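Local structure of surface glycan binding protein B (Bacteroides ovatus, 6E57) at residues A227-A232 and Q303-T309. The protein binds mixed-linkage beta-glucan chains, probably at the bacterial cell surface as part of cereal beta-glucan utilization. Residues are numbered along the deposited sequence; the frame is centred on the assembly and turned at random.
Sequences ANRATA and QTVTVST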
loop_
_atom_site.group_PDB
_atom_site.type_symbol
_atom_site.label_atom_id
_atom_site.label_comp_id
_atom_site.label_asym_id
_atom_site.label_seq_id
_atom_site.Cartn_x
_atom_site.Cartn_y
_atom_site.Cartn_z
ATOM N N ALA A 227 8.573 -6.707 -6.077
ATOM C CA ALA A 227 9.870 -7.346 -5.809
ATOM C C ALA A 227 9.733 -8.555 -4.867
ATOM O O ALA A 227 10.738 -9.135 -4.483
ATOM C CB ALA A 227 10.822 -6.320 -5.244
ATOM N N ASN A 228 8.500 -8.941 -4.510
ATOM C CA ASN A 228 8.251 -10.063 -3.592
ATOM C C ASN A 228 8.340 -11.398 -4.339
ATOM O O ASN A 228 8.735 -12.406 -3.758
ATOM C CB ASN A 228 6.888 -9.957 -2.905
ATOM C CG ASN A 228 6.813 -8.804 -1.927
ATOM O OD1 ASN A 228 6.505 -7.677 -2.311
ATOM N ND2 ASN A 228 7.092 -9.078 -0.662
ATOM N N ARG A 229 7.938 -11.389 -5.615
ATOM C CA ARG A 229 7.852 -12.579 -6.459
ATOM C C ARG A 229 8.509 -12.284 -7.809
ATOM O O ARG A 229 8.519 -11.138 -8.263
ATOM C CB ARG A 229 6.388 -12.980 -6.677
ATOM C CG ARG A 229 5.678 -13.486 -5.429
ATOM C CD ARG A 229 4.170 -13.516 -5.602
ATOM N NE ARG A 229 3.605 -12.180 -5.771
ATOM C CZ ARG A 229 3.338 -11.335 -4.776
ATOM N NH1 ARG A 229 3.584 -11.682 -3.524
ATOM N NH2 ARG A 229 2.831 -10.142 -5.038
ATOM N N ALA A 230 9.045 -13.334 -8.441
ATOM C CA ALA A 230 9.669 -13.242 -9.757
ATOM C C ALA A 230 9.629 -14.613 -10.439
ATOM O O ALA A 230 9.753 -15.637 -9.776
ATOM C CB ALA A 230 11.085 -12.741 -9.621
ATOM N N THR A 231 9.446 -14.610 -11.764
ATOM C CA THR A 231 9.496 -15.824 -12.578
ATOM C C THR A 231 10.878 -15.913 -13.240
ATOM O O THR A 231 11.336 -14.958 -13.868
ATOM C CB THR A 231 8.353 -15.856 -13.602
ATOM O OG1 THR A 231 7.112 -15.863 -12.898
ATOM C CG2 THR A 231 8.410 -17.061 -14.516
ATOM N N ALA A 232 11.528 -17.072 -13.089
ATOM C CA ALA A 232 12.880 -17.304 -13.589
ATOM C C ALA A 232 12.907 -17.168 -15.116
ATOM O O ALA A 232 12.013 -17.670 -15.805
ATOM C CB ALA A 232 13.358 -18.667 -13.155
ATOM N N GLN A 303 16.006 -7.751 0.276
ATOM C CA GLN A 303 14.641 -8.095 -0.127
ATOM C C GLN A 303 14.539 -9.616 -0.307
ATOM O O GLN A 303 15.405 -10.230 -0.938
ATOM C CB GLN A 303 14.296 -7.374 -1.433
ATOM C CG GLN A 303 12.969 -7.792 -2.056
ATOM C CD GLN A 303 11.783 -7.196 -1.344
ATOM O OE1 GLN A 303 11.830 -6.072 -0.847
ATOM N NE2 GLN A 303 10.696 -7.949 -1.301
ATOM N N THR A 304 13.475 -10.212 0.241
ATOM C CA THR A 304 13.194 -11.630 0.060
ATOM C C THR A 304 12.337 -11.792 -1.202
ATOM O O THR A 304 11.252 -11.208 -1.301
ATOM C CB THR A 304 12.547 -12.232 1.314
ATOM O OG1 THR A 304 13.509 -12.166 2.366
ATOM C CG2 THR A 304 12.107 -13.667 1.130
ATOM N N VAL A 305 12.856 -12.574 -2.159
ATOM C CA VAL A 305 12.217 -12.828 -3.447
ATOM C C VAL A 305 11.892 -14.320 -3.528
ATOM O O VAL A 305 12.781 -15.151 -3.360
ATOM C CB VAL A 305 13.128 -12.420 -4.622
ATOM C CG1 VAL A 305 12.432 -12.590 -5.963
ATOM C CG2 VAL A 305 13.655 -11.006 -4.469
ATOM N N THR A 306 10.620 -14.637 -3.792
ATOM C CA THR A 306 10.204 -15.990 -4.126
ATOM C C THR A 306 10.268 -16.157 -5.648
ATOM O O THR A 306 9.624 -15.414 -6.389
ATOM C CB THR A 306 8.812 -16.303 -3.565
ATOM O OG1 THR A 306 8.914 -16.248 -2.144
ATOM C CG2 THR A 306 8.292 -17.663 -3.980
ATOM N N VAL A 307 11.065 -17.133 -6.095
ATOM C CA VAL A 307 11.224 -17.444 -7.505
ATOM C C VAL A 307 10.510 -18.771 -7.794
ATOM O O VAL A 307 10.535 -19.695 -6.975
ATOM C CB VAL A 307 12.713 -17.491 -7.903
ATOM C CG1 VAL A 307 12.897 -17.813 -9.377
ATOM C CG2 VAL A 307 13.427 -16.194 -7.554
ATOM N N SER A 308 9.860 -18.835 -8.961
ATOM C CA SER A 308 9.228 -20.050 -9.480
ATOM C C SER A 308 9.341 -20.064 -11.011
ATOM O O SER A 308 9.493 -19.011 -11.622
ATOM C CB SER A 308 7.794 -20.159 -9.019
ATOM O OG SER A 308 7.126 -18.913 -9.135
ATOM N N THR A 309 9.295 -21.258 -11.614
ATOM C CA THR A 309 9.365 -21.387 -13.069
ATOM C C THR A 309 7.951 -21.609 -13.613
ATOM O O THR A 309 7.186 -22.401 -13.066
ATOM C CB THR A 309 10.322 -22.500 -13.512
ATOM O OG1 THR A 309 9.755 -23.755 -13.144
ATOM C CG2 THR A 309 11.708 -22.371 -12.917
#
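A227 packs against Q303 where the short strand 229-231 starts to pair in parallel with strand 299-315. The pairing is consistent with the A'–G pair of an immunoglobulin-like sandwich, since strand 277-285 runs antiparallel on the other flank of 299-315. The A227 methyl CB lies 4.1 Å from Q303 CD. Q303 extends from its backbone with CG anti to N (chi1 172°), then bends at chi2, which lays its amide beside A227. Its OE1 accepts a hydrogen bond from N295 ND2, and its NE2 makes a weak one to T304 O. With an alanine here in place of Q303, N295 is likely to lose this acceptor and a gap would probably open beside the A227 methyl. The N228 amide stands nearly perpendicular to that of Q303. N228 O accepts a nearly straight bond from T306 N at 2.9 Å. A230 N then donates to T306 O at 3.0 Å, and A230 O takes a weak bond from S308 N. A230 CB meets V305 CG1 at 3.9 Å on the buried face, where W236 touches both residues. T231 brings CG2 to 3.7 Å from S308 O. A232 N donates to that same oxygen at 3.2 Å, and A232 CB rests 3.9 Å from V307 CG1.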